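Local structure of mariner Mos1 transposase (Drosophila mauritiana, 4MDB) at residues P162-Y165 with H166-S170; D191-F194 with A195-D199; L209-R212 with W213-V217. The protein mediates cut-and-paste transposition of the Mos1 element, the part described being its catalytic domain, which uses divalent metal ions to cut and join DNA. The protein carries 1 engineered substitution. All coordinates share one frame; numbering follows the deposited sequence.

In the fold
After helix 6-25 the chain builds the RNase H-like sheet, with intervening helices; all three contacts come after the last strand, 149-150. They lie in series, none nesting, crossing or closing a long loop; contacts 1 and 3 each lie within one helix, while contact 2 runs off the end of helix 183-196. Contact 1 opens helix 162-175, whose side chains touch strands 32-42 and 69-78. Contact 2 touches contact 1, where K197 NZ lies 3.1 Å from S170 OG, a probable hydrogen bond. Contact 3 starts helix 209-218 on another flank of contact 1, with L209 CG 3.4 Å from Y165 OH. Contacts 2 and 3, nearest atoms about 13 Å apart, do not touch, so helix 162-175 joins them.

Contact 1. Residues P162-Y165 with H166-S170; sequences PSDY and HLFAS. With MG (magnesium ion), chain C; RLT (N-(4-fluorobenzyl)-5-hydroxy-1-methyl-2-(1-methyl-1-{[(5-methyl-1,3,4-oxadiazol-2-yl)carbonyl]amino}ethyl)-6-oxo-1,6-di hydropyrimidine-4-carboxamide), chain B.
This is a local contact within the first turns of helix 162-175, where P162-Y165 meets H166-S170 through backbone bonds wider than those of a regular alpha-helix and D164 meets the edge of F168. The i to i+5 spacing defines the pi-type turns: L167 N donates to P162 O at 3.1 Å, in the carbonyl plane, and F168 N donates to S163 O at 2.7 Å with an N-H...O angle of 163°. P162 O is gripped twice, since H166 N also reaches it at 3.0 Å, tilted 32° from that plane.

The F168 side chain folds back along the turn. With CG anti to its own carbonyl carbon (chi1 -69°), the ring lies beside S163 O and presents CD2 to D164 OD1, 3.5 Å away and in the ring plane. The carboxylate oxygen thus meets the ring's hydrogen-bearing rim, an approach that is probably mildly favourable. Both D164 oxygens bind the magnesium ion, OD1 at 2.1 Å and OD2 at 2.3 Å, a bidentate grip that fixes the rotation of the carboxylate. Raltegravir supplies OAG and OAH to the same ion, a water adds another ligand, and D36 from strand 32-42 shares it. On another side of the helix, P162 CA lies 3.4 Å above the Y165 ring plane, offset toward the rim, while S163 OG is hydrogen-bonded to W77 NE1 of strand 69-78. D164 sharing a magnesium ion with D36, while D36 and D129 share the other, is the arrangement expected of a DDD active site on an RNase H fold.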
ATOM      1  N   PRO A 162       2.711   3.875   3.279  1.00 12.30           N
ATOM      2  CA  PRO A 162       3.834   2.982   3.652  1.00 11.89           C
ATOM      3  C   PRO A 162       4.431   2.182   2.465  1.00 10.82           C
ATOM      4  O   PRO A 162       5.651   1.933   2.472  1.00 11.12           O
ATOM      5  CB  PRO A 162       3.248   2.082   4.729  1.00 12.20           C
ATOM      6  CG  PRO A 162       2.158   2.920   5.375  1.00 12.66           C
ATOM      7  CD  PRO A 162       1.597   3.717   4.216  1.00 12.91           C
ATOM      8  N   SER A 163       3.638   1.793   1.488  1.00 10.58           N
ATOM      9  CA  SER A 163       4.173   1.088   0.340  1.00 11.58           C
ATOM     10  C   SER A 163       5.200   1.920  -0.387  1.00 12.02           C
ATOM     11  O   SER A 163       6.210   1.350  -0.848  1.00 11.98           O
ATOM     12  CB  SER A 163       3.099   0.651  -0.630  1.00 11.08           C
ATOM     13  OG  SER A 163       2.098  -0.212  -0.029  1.00 10.80           O
ATOM     14  N   ASP A 164       4.961   3.240  -0.446  1.00 11.11           N
ATOM     15  CA  ASP A 164       5.936   4.134  -1.117  1.00 12.89           C
ATOM     16  C   ASP A 164       7.106   4.538  -0.232  1.00 13.79           C
ATOM     17  O   ASP A 164       8.257   4.333  -0.633  1.00 14.95           O
ATOM     18  CB  ASP A 164       5.165   5.339  -1.663  1.00 12.90           C
ATOM     19  CG  ASP A 164       4.345   4.936  -2.903  1.00 12.50           C
ATOM     20  OD1 ASP A 164       4.899   4.183  -3.767  1.00 14.49           O
ATOM     21  OD2 ASP A 164       3.203   5.307  -3.044  1.00 15.38           O
ATOM     22  N   TYR A 165       6.869   5.082   0.941  1.00 13.90           N
ATOM     23  CA  TYR A 165       8.019   5.560   1.724  1.00 12.87           C
ATOM     24  C   TYR A 165       8.851   4.514   2.425  1.00 14.81           C
ATOM     25  O   TYR A 165      10.017   4.779   2.753  1.00 15.40           O
ATOM     26  CB  TYR A 165       7.551   6.580   2.765  1.00 12.92           C
ATOM     27  CG  TYR A 165       6.702   6.057   3.947  1.00 12.84           C
ATOM     28  CD1 TYR A 165       7.253   5.283   4.953  1.00 13.09           C
ATOM     29  CD2 TYR A 165       5.353   6.367   4.059  1.00 12.17           C
ATOM     30  CE1 TYR A 165       6.508   4.810   6.003  1.00 13.25           C
ATOM     31  CE2 TYR A 165       4.606   5.937   5.120  1.00 13.04           C
ATOM     32  CZ  TYR A 165       5.157   5.137   6.106  1.00 13.38           C
ATOM     33  OH  TYR A 165       4.475   4.647   7.223  1.00 13.41           O
ATOM     34  N   HIS A 166       8.310   3.306   2.577  1.00 13.54           N
ATOM     35  CA  HIS A 166       8.987   2.204   3.184  1.00 14.32           C
ATOM     36  C   HIS A 166       9.279   1.050   2.242  1.00 13.51           C
ATOM     37  O   HIS A 166      10.429   0.755   1.987  1.00 13.54           O
ATOM     38  CB  HIS A 166       8.226   1.738   4.420  1.00 14.89           C
ATOM     39  CG  HIS A 166       8.986   0.812   5.275  1.00 15.52           C
ATOM     40  ND1 HIS A 166       9.985   1.223   6.114  1.00 18.09           N
ATOM     41  CD2 HIS A 166       8.918  -0.545   5.403  1.00 16.34           C
ATOM     42  CE1 HIS A 166      10.476   0.186   6.769  1.00 18.86           C
ATOM     43  NE2 HIS A 166       9.887  -0.903   6.319  1.00 17.72           N
ATOM     44  N   LEU A 167       8.263   0.371   1.747  1.00 12.90           N
ATOM     45  CA  LEU A 167       8.443  -0.892   1.047  1.00 13.26           C
ATOM     46  C   LEU A 167       9.155  -0.702  -0.279  1.00 13.93           C
ATOM     47  O   LEU A 167      10.229  -1.324  -0.514  1.00 14.58           O
ATOM     48  CB  LEU A 167       7.086  -1.580   0.839  1.00 13.82           C
ATOM     49  CG  LEU A 167       7.226  -2.942   0.130  1.00 14.93           C
ATOM     50  CD1 LEU A 167       7.843  -3.925   1.080  1.00 16.88           C
ATOM     51  CD2 LEU A 167       5.871  -3.461  -0.281  1.00 15.59           C
ATOM     52  N   PHE A 168       8.612   0.135  -1.132  1.00 13.25           N
ATOM     53  CA  PHE A 168       9.179   0.369  -2.501  1.00 12.79           C
ATOM     54  C   PHE A 168      10.451   1.219  -2.409  1.00 14.77           C
ATOM     55  O   PHE A 168      11.316   1.068  -3.253  1.00 17.12           O
ATOM     56  CB  PHE A 168       8.195   1.051  -3.377  1.00 12.89           C
ATOM     57  CG  PHE A 168       6.989   0.209  -3.773  1.00 12.00           C
ATOM     58  CD1 PHE A 168       7.007  -1.235  -3.761  1.00 14.70           C
ATOM     59  CD2 PHE A 168       5.843   0.823  -4.118  1.00 13.60           C
ATOM     60  CE1 PHE A 168       5.900  -1.929  -4.126  1.00 14.92           C
ATOM     61  CE2 PHE A 168       4.717   0.126  -4.465  1.00 12.58           C
ATOM     62  CZ  PHE A 168       4.751  -1.297  -4.492  1.00 13.74           C
ATOM     63  N   ALA A 169      10.610   2.055  -1.397  1.00 14.35           N
ATOM     64  CA  ALA A 169      11.853   2.816  -1.123  1.00 15.43           C
ATOM     65  C   ALA A 169      13.018   1.829  -0.947  1.00 16.65           C
ATOM     66  O   ALA A 169      14.027   1.888  -1.658  1.00 19.74           O
ATOM     67  CB  ALA A 169      11.691   3.679   0.108  1.00 16.09           C
ATOM     68  N   SER A 170      12.826   0.831  -0.103  1.00 15.92           N
ATOM     69  CA  SER A 170      13.838  -0.247   0.128  1.00 17.23           C
ATOM     70  C   SER A 170      14.013  -1.080  -1.125  1.00 19.15           C
ATOM     71  O   SER A 170      15.152  -1.384  -1.524  1.00 21.50           O
ATOM     72  CB  SER A 170      13.355  -1.176   1.229  1.00 18.67           C
ATOM     73  OG  SER A 170      14.376  -2.071   1.592  1.00 21.98           O
TER
HETATM   74 MG    MG C 402       3.298   4.306  -5.081  1.00 13.34          MG
HETATM   75  CAA RLT B 401      -3.440  12.647  -7.429  1.00 50.49           C
HETATM   76  CAB RLT B 401       5.157   8.244  -6.550  1.00 24.29           C
HETATM   77  CAC RLT B 401       3.774  10.887  -7.225  1.00 27.77           C
HETATM   78  CAD RLT B 401       4.116   9.437  -9.536  1.00 31.69           C
HETATM   79  OAE RLT B 401      -0.584   5.759  -7.545  1.00 16.88           O
HETATM   80  OAF RLT B 401       0.800  10.741  -6.763  1.00 44.73           O
HETATM   81  OAG RLT B 401       4.175   6.145  -5.650  1.00 18.36           O
HETATM   82  OAH RLT B 401       1.700   5.203  -5.990  1.00 18.02           O
HETATM   83  FAI RLT B 401      -5.532  10.955  -7.197  1.00 42.41           F
HETATM   84  CAJ RLT B 401      -3.876   9.244  -6.954  1.00 36.53           C
HETATM   85  CAK RLT B 401      -4.516   9.973  -9.138  1.00 35.20           C
HETATM   86  CAL RLT B 401      -2.959   8.341  -7.530  1.00 35.68           C
HETATM   87  CAM RLT B 401      -3.609   9.077  -9.719  1.00 35.15           C
HETATM   88  CAN RLT B 401      -1.838   7.312  -9.599  1.00 32.82           C
HETATM   89  NAO RLT B 401      -2.126  12.214  -9.696  1.00 56.22           N
HETATM   90  NAP RLT B 401      -0.823  11.677  -9.876  1.00 58.65           N
HETATM   91  NAQ RLT B 401       1.618   8.363  -8.041  1.00 24.14           N
HETATM   92  NAR RLT B 401      -0.538   7.570  -8.967  1.00 28.32           N
HETATM   93  NAS RLT B 401       1.899  10.565  -8.820  1.00 34.50           N
HETATM   94  OAT RLT B 401      -1.296  11.741  -7.659  1.00 52.76           O
HETATM   95  CAU RLT B 401      -0.112   6.796  -7.924  1.00 25.60           C
HETATM   96  CAV RLT B 401       0.849  10.849  -8.000  1.00 43.29           C
HETATM   97  CAW RLT B 401      -2.339  12.224  -8.355  1.00 49.86           C
HETATM   98  CAX RLT B 401      -4.661  10.071  -7.763  1.00 38.08           C
HETATM   99  CAY RLT B 401      -2.823   8.246  -8.935  1.00 32.73           C
HETATM  100  CAZ RLT B 401       2.013   6.320  -6.662  1.00 19.90           C
HETATM  101  CBA RLT B 401      -0.387  11.391  -8.620  1.00 49.40           C
HETATM  102  CBB RLT B 401       1.169   7.178  -7.473  1.00 23.01           C
HETATM  103  CBC RLT B 401       2.876   8.804  -7.781  1.00 23.27           C
HETATM  104  CBD RLT B 401       3.338   6.796  -6.348  1.00 22.31           C
HETATM  105  NBE RLT B 401       3.737   7.999  -6.956  1.00 28.46           N
HETATM  106  CBF RLT B 401       3.259  10.202  -8.490  1.00 29.64           C
HETATM  107  O   HOH W   1       4.122   3.306  -6.665  1.00 15.01           O

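Contact 2. Residues D191-F194 with A195-D199; sequences DEWF and AAKDD
A195 meets the preceding turn through its backbone: its N donates to D191 O at 3.2 Å, a regular i to i+4 helix bond, and makes a weaker second bond to E192 O. Its CB also rests on D191 O. A196 repeats the pattern one residue on, with N bonded to E192 O at 3.0 Å and only weakly to W193 O. At K197 the regular spacing has gone: its N reaches F194 O in a weak i to i+3 bond of 3.5 Å, and its psi of 134° takes the backbone out of helical conformation.

K197 carries the side-chain contact. Its chain bends at chi2 (-64°), and its CE stands 3.2 Å above the W193 indole plane near the CZ2-CE2 rim, with 3.4 Å between CE and W193 CZ2. The two side chains run obliquely past each other, so the methylene packs against that corner of the indole. K197 NZ is 3.9 Å from W193 CZ2, but its polar partner is S170 OG on helix 162-175, and F201 makes a cation-pi contact with the same lysine. F194 CD1 lies at the indole edge, in its plane, while F194 itself meets Y85 edge-to-face. The tightening from i+4 to weak i+3 bonds, followed by an extended residue, is the pattern of an alpha-helix giving way at its C-terminal end, here between helices 183-196 and 199-207.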
ATOM      1  N   ASP A 191       9.727 -12.988  -4.409  1.00 23.64           N
ATOM      2  CA  ASP A 191       9.555 -14.017  -3.367  1.00 28.13           C
ATOM      3  C   ASP A 191      10.684 -14.026  -2.393  1.00 25.89           C
ATOM      4  O   ASP A 191      10.455 -13.957  -1.182  1.00 25.96           O
ATOM      5  CB  ASP A 191       9.376 -15.423  -3.971  1.00 27.92           C
ATOM      6  CG  ASP A 191       8.051 -15.591  -4.642  1.00 35.62           C
ATOM      7  OD1 ASP A 191       7.100 -14.823  -4.320  1.00 32.05           O
ATOM      8  OD2 ASP A 191       7.948 -16.481  -5.528  1.00 38.27           O
ATOM      9  N   GLU A 192      11.911 -14.055  -2.879  1.00 26.58           N
ATOM     10  CA  GLU A 192      13.078 -14.086  -1.989  1.00 26.91           C
ATOM     11  C   GLU A 192      13.269 -12.796  -1.174  1.00 23.65           C
ATOM     12  O   GLU A 192      13.617 -12.834  -0.010  1.00 23.01           O
ATOM     13  CB  GLU A 192      14.410 -14.339  -2.723  1.00 32.11           C
ATOM     14  CG  GLU A 192      14.631 -15.696  -3.357  1.00 40.29           C
ATOM     15  CD  GLU A 192      16.024 -15.802  -3.978  1.00 42.76           C
ATOM     16  OE1 GLU A 192      17.021 -15.456  -3.285  1.00 46.91           O
ATOM     17  OE2 GLU A 192      16.127 -16.221  -5.160  1.00 56.09           O
ATOM     18  N   TRP A 193      13.034 -11.671  -1.833  1.00 23.99           N
ATOM     19  CA  TRP A 193      13.322 -10.372  -1.276  1.00 22.55           C
ATOM     20  C   TRP A 193      12.285 -10.144  -0.183  1.00 18.95           C
ATOM     21  O   TRP A 193      12.619  -9.741   0.919  1.00 19.94           O
ATOM     22  CB  TRP A 193      13.248  -9.262  -2.371  1.00 22.93           C
ATOM     23  CG  TRP A 193      13.659  -7.872  -1.836  1.00 22.66           C
ATOM     24  CD1 TRP A 193      14.940  -7.365  -1.701  1.00 22.17           C
ATOM     25  CD2 TRP A 193      12.785  -6.858  -1.300  1.00 21.48           C
ATOM     26  NE1 TRP A 193      14.894  -6.129  -1.116  1.00 22.23           N
ATOM     27  CE2 TRP A 193      13.591  -5.801  -0.851  1.00 22.08           C
ATOM     28  CE3 TRP A 193      11.410  -6.777  -1.119  1.00 23.50           C
ATOM     29  CZ2 TRP A 193      13.049  -4.615  -0.303  1.00 21.11           C
ATOM     30  CZ3 TRP A 193      10.889  -5.627  -0.500  1.00 23.22           C
ATOM     31  CH2 TRP A 193      11.701  -4.577  -0.155  1.00 21.79           C
ATOM     32  N   PHE A 194      11.040 -10.425  -0.483  1.00 20.91           N
ATOM     33  CA  PHE A 194       9.987 -10.262   0.559  1.00 20.13           C
ATOM     34  C   PHE A 194      10.265 -11.123   1.800  1.00 24.11           C
ATOM     35  O   PHE A 194      10.118 -10.712   2.952  1.00 20.81           O
ATOM     36  CB  PHE A 194       8.585 -10.568   0.013  1.00 20.04           C
ATOM     37  CG  PHE A 194       8.023  -9.536  -0.962  1.00 18.64           C
ATOM     38  CD1 PHE A 194       8.166  -8.160  -0.740  1.00 17.60           C
ATOM     39  CD2 PHE A 194       7.258  -9.947  -2.026  1.00 19.72           C
ATOM     40  CE1 PHE A 194       7.609  -7.259  -1.630  1.00 18.67           C
ATOM     41  CE2 PHE A 194       6.704  -9.039  -2.940  1.00 18.65           C
ATOM     42  CZ  PHE A 194       6.870  -7.706  -2.726  1.00 16.51           C
ATOM     43  N   ALA A 195      10.757 -12.329   1.553  1.00 24.51           N
ATOM     44  CA  ALA A 195      10.825 -13.341   2.612  1.00 27.09           C
ATOM     45  C   ALA A 195      12.055 -13.134   3.452  1.00 27.47           C
ATOM     46  O   ALA A 195      12.095 -13.492   4.641  1.00 29.64           O
ATOM     47  CB  ALA A 195      10.859 -14.701   1.954  1.00 28.30           C
ATOM     48  N   ALA A 196      13.037 -12.480   2.867  1.00 23.09           N
ATOM     49  CA  ALA A 196      14.293 -12.185   3.536  1.00 24.76           C
ATOM     50  C   ALA A 196      14.223 -11.037   4.545  1.00 27.58           C
ATOM     51  O   ALA A 196      15.075 -10.920   5.412  1.00 30.41           O
ATOM     52  CB  ALA A 196      15.412 -11.931   2.528  1.00 25.09           C
ATOM     53  N   LYS A 197      13.222 -10.164   4.402  1.00 24.79           N
ATOM     54  CA  LYS A 197      12.984  -9.111   5.375  1.00 23.45           C
ATOM     55  C   LYS A 197      12.368  -9.728   6.578  1.00 26.54           C
ATOM     56  O   LYS A 197      11.393 -10.469   6.433  1.00 24.34           O
ATOM     57  CB  LYS A 197      11.921  -8.119   4.821  1.00 22.18           C
ATOM     58  CG  LYS A 197      12.453  -7.367   3.625  1.00 24.15           C
ATOM     59  CD  LYS A 197      13.617  -6.479   3.965  1.00 26.17           C
ATOM     60  CE  LYS A 197      13.820  -5.450   2.854  1.00 30.15           C
ATOM     61  NZ  LYS A 197      15.094  -4.709   3.016  1.00 36.42           N
ATOM     62  N   ASP A 198      12.890  -9.341   7.733  1.00 28.84           N
ATOM     63  CA  ASP A 198      12.367  -9.793   9.010  1.00 31.38           C
ATOM     64  C   ASP A 198      11.037  -9.127   9.314  1.00 26.32           C
ATOM     65  O   ASP A 198      10.710  -8.069   8.765  1.00 24.82           O
ATOM     66  CB  ASP A 198      13.349  -9.448  10.121  1.00 36.99           C
ATOM     67  CG  ASP A 198      14.651 -10.257  10.027  1.00 45.55           C
ATOM     68  OD1 ASP A 198      14.675 -11.339   9.355  1.00 49.37           O
ATOM     69  OD2 ASP A 198      15.641  -9.801  10.605  1.00 47.05           O
ATOM     70  N   ASP A 199      10.273  -9.748  10.202  1.00 21.77           N
ATOM     71  CA  ASP A 199       8.984  -9.217  10.625  1.00 23.05           C
ATOM     72  C   ASP A 199       9.145  -7.747  11.057  1.00 22.00           C
ATOM     73  O   ASP A 199       8.274  -6.911  10.812  1.00 19.07           O
ATOM     74  CB  ASP A 199       8.367 -10.063  11.782  1.00 24.79           C
ATOM     75  CG  ASP A 199       7.958 -11.474  11.366  1.00 28.16           C
ATOM     76  OD1 ASP A 199       7.894 -11.830  10.170  1.00 29.44           O
ATOM     77  OD2 ASP A 199       7.636 -12.277  12.276  1.00 33.23           O
TER

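Contact 3. Residues L209-R212 with W213-V217; sequences LPER and WEKCV
Three torsions set the L209-W213 pair: W213 chi1 of -60° and L209 chi1 of -78° each place CG anti to the residue's own carbonyl carbon, and W213 chi2 of -31° turns the indole back along the helix over the preceding turn. L209 CB then lies over the face of the six-membered ring, 3.9 Å from its centroid, a CH-pi contact whose nearest atoms are L209 CB and W213 CZ2 at 3.6 Å. The leucine crosses the indole obliquely, CD2 lying 3.9 Å from W213 NE1. L209 O lies above one face of the indole as well, toward its rim, and the same carbonyl accepts the bond from W213 N at 2.8 Å, nearly straight. P210 adds to the same region, its CA 3.8 Å from W213 CE3 and its N over the ring face.

Regular i to i+4 bonds follow: E214 N to P210 O, K215 N to E211 O, and C216 N to R212 O at 2.9 Å. On the outer side of the helix, E211 and K215 lie side by side, pointing the same way. E211 OE1 and K215 NZ stand 4.0 Å apart, opposite charges beyond salt-bridge range; the lysine instead forms a salt bridge with the C-terminal carboxylate of E225. R212 has different partners: NH1 donates to D159 O, and the guanidinium makes a cation-pi contact with Y165. W213 also meets L19 of helix 6-25. The chemistry is divided: dispersion and CH-pi contact hold the indole against L209 on the buried side, while the E211-K215 attraction is probably modest, the lysine's stronger charge partner being the chain terminus.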
ATOM      1  N   LEU A 209       3.902   5.583  10.707  1.00 16.39           N
ATOM      2  CA  LEU A 209       2.778   6.454  10.232  1.00 15.11           C
ATOM      3  C   LEU A 209       2.579   7.684  11.144  1.00 15.26           C
ATOM      4  O   LEU A 209       2.510   8.811  10.673  1.00 16.63           O
ATOM      5  CB  LEU A 209       1.453   5.718  10.002  1.00 15.24           C
ATOM      6  CG  LEU A 209       1.373   4.922   8.687  1.00 15.12           C
ATOM      7  CD1 LEU A 209       0.224   3.913   8.688  1.00 15.17           C
ATOM      8  CD2 LEU A 209       1.199   5.910   7.518  1.00 15.18           C
ATOM      9  N   PRO A 210       2.492   7.475  12.444  1.00 15.32           N
ATOM     10  CA  PRO A 210       2.181   8.635  13.254  1.00 17.38           C
ATOM     11  C   PRO A 210       3.211   9.734  13.260  1.00 18.35           C
ATOM     12  O   PRO A 210       2.812  10.918  13.273  1.00 15.79           O
ATOM     13  CB  PRO A 210       2.033   8.047  14.663  1.00 18.97           C
ATOM     14  CG  PRO A 210       1.745   6.631  14.490  1.00 17.11           C
ATOM     15  CD  PRO A 210       2.525   6.257  13.238  1.00 15.13           C
ATOM     16  N   GLU A 211       4.504   9.398  13.145  1.00 19.34           N
ATOM     17  CA  GLU A 211       5.566  10.373  13.090  1.00 22.18           C
ATOM     18  C   GLU A 211       5.429  11.141  11.747  1.00 19.54           C
ATOM     19  O   GLU A 211       5.592  12.380  11.719  1.00 19.46           O
ATOM     20  CB  GLU A 211       6.931   9.692  13.227  1.00 27.33           C
ATOM     21  CG  GLU A 211       8.054  10.400  12.475  1.00 37.50           C
ATOM     22  CD  GLU A 211       9.408   9.743  12.679  1.00 45.16           C
ATOM     23  OE1 GLU A 211      10.314  10.478  13.163  1.00 54.56           O
ATOM     24  OE2 GLU A 211       9.577   8.531  12.340  1.00 46.05           O
ATOM     25  N   ARG A 212       5.082  10.424  10.682  1.00 16.96           N
ATOM     26  CA  ARG A 212       4.814  11.047   9.394  1.00 16.94           C
ATOM     27  C   ARG A 212       3.624  12.004   9.486  1.00 16.75           C
ATOM     28  O   ARG A 212       3.716  13.159   9.071  1.00 16.78           O
ATOM     29  CB  ARG A 212       4.551   9.982   8.326  1.00 18.51           C
ATOM     30  CG  ARG A 212       5.681   8.979   8.160  1.00 21.99           C
ATOM     31  CD  ARG A 212       5.978   8.721   6.692  1.00 21.99           C
ATOM     32  NE  ARG A 212       7.346   8.256   6.484  1.00 27.20           N
ATOM     33  CZ  ARG A 212       8.183   8.773   5.590  1.00 25.17           C
ATOM     34  NH1 ARG A 212       7.793   9.776   4.816  1.00 23.14           N
ATOM     35  NH2 ARG A 212       9.411   8.287   5.471  1.00 27.05           N
ATOM     36  N   TRP A 213       2.512  11.519  10.032  1.00 15.67           N
ATOM     37  CA  TRP A 213       1.293  12.357  10.188  1.00 14.79           C
ATOM     38  C   TRP A 213       1.675  13.657  10.936  1.00 17.93           C
ATOM     39  O   TRP A 213       1.269  14.760  10.509  1.00 17.79           O
ATOM     40  CB  TRP A 213       0.104  11.689  10.828  1.00 14.81           C
ATOM     41  CG  TRP A 213      -0.382  10.515  10.101  1.00 14.77           C
ATOM     42  CD1 TRP A 213      -0.322  10.303   8.734  1.00 15.09           C
ATOM     43  CD2 TRP A 213      -0.945   9.297  10.643  1.00 13.19           C
ATOM     44  NE1 TRP A 213      -0.849   9.089   8.419  1.00 13.32           N
ATOM     45  CE2 TRP A 213      -1.274   8.469   9.559  1.00 13.56           C
ATOM     46  CE3 TRP A 213      -1.333   8.898  11.897  1.00 13.87           C
ATOM     47  CZ2 TRP A 213      -1.856   7.230   9.735  1.00 12.98           C
ATOM     48  CZ3 TRP A 213      -1.900   7.681  12.051  1.00 13.99           C
ATOM     49  CH2 TRP A 213      -2.142   6.858  10.994  1.00 13.33           C
ATOM     50  N   GLU A 214       2.460  13.501  12.007  1.00 17.60           N
ATOM     51  CA  GLU A 214       2.861  14.676  12.865  1.00 21.06           C
ATOM     52  C   GLU A 214       3.657  15.659  12.048  1.00 19.20           C
ATOM     53  O   GLU A 214       3.456  16.867  12.172  1.00 22.57           O
ATOM     54  CB  GLU A 214       3.655  14.204  14.086  1.00 25.10           C
ATOM     55  CG  GLU A 214       3.394  15.116  15.270  1.00 34.98           C
ATOM     56  CD  GLU A 214       2.812  14.414  16.478  1.00 43.80           C
ATOM     57  OE1 GLU A 214       1.589  14.048  16.487  1.00 41.76           O
ATOM     58  OE2 GLU A 214       3.581  14.304  17.465  1.00 48.26           O
ATOM     59  N   LYS A 215       4.597  15.146  11.271  1.00 20.39           N
ATOM     60  CA  LYS A 215       5.440  16.000  10.425  1.00 20.52           C
ATOM     61  C   LYS A 215       4.616  16.749   9.393  1.00 21.56           C
ATOM     62  O   LYS A 215       4.871  17.935   9.108  1.00 20.75           O
ATOM     63  CB  LYS A 215       6.545  15.210   9.769  1.00 23.61           C
ATOM     64  CG  LYS A 215       7.644  14.817  10.742  1.00 30.70           C
ATOM     65  CD  LYS A 215       8.750  14.157   9.982  1.00 33.08           C
ATOM     66  CE  LYS A 215       9.889  13.772  10.890  1.00 35.11           C
ATOM     67  NZ  LYS A 215      10.814  12.975  10.032  1.00 39.58           N
ATOM     68  N   CYS A 216       3.650  16.057   8.790  1.00 18.42           N
ATOM     69  CA  CYS A 216       2.775  16.682   7.834  1.00 18.67           C
ATOM     70  C   CYS A 216       1.978  17.787   8.435  1.00 21.06           C
ATOM     71  O   CYS A 216       1.901  18.859   7.835  1.00 22.88           O
ATOM     72  CB  CYS A 216       1.868  15.618   7.192  1.00 20.30           C
ATOM     73  SG  CYS A 216       0.992  16.306   5.750  1.00 18.75           S
ATOM     74  N   VAL A 217       1.451  17.573   9.637  1.00 19.34           N
ATOM     75  CA  VAL A 217       0.685  18.604  10.326  1.00 20.04           C
ATOM     76  C   VAL A 217       1.669  19.774  10.624  1.00 24.51           C
ATOM     77  O   VAL A 217       1.359  20.943  10.356  1.00 23.66           O
ATOM     78  CB  VAL A 217      -0.002  18.056  11.569  1.00 22.64           C
ATOM     79  CG1 VAL A 217      -0.548  19.200  12.426  1.00 24.47           C
ATOM     80  CG2 VAL A 217      -1.155  17.116  11.159  1.00 21.96           C
TER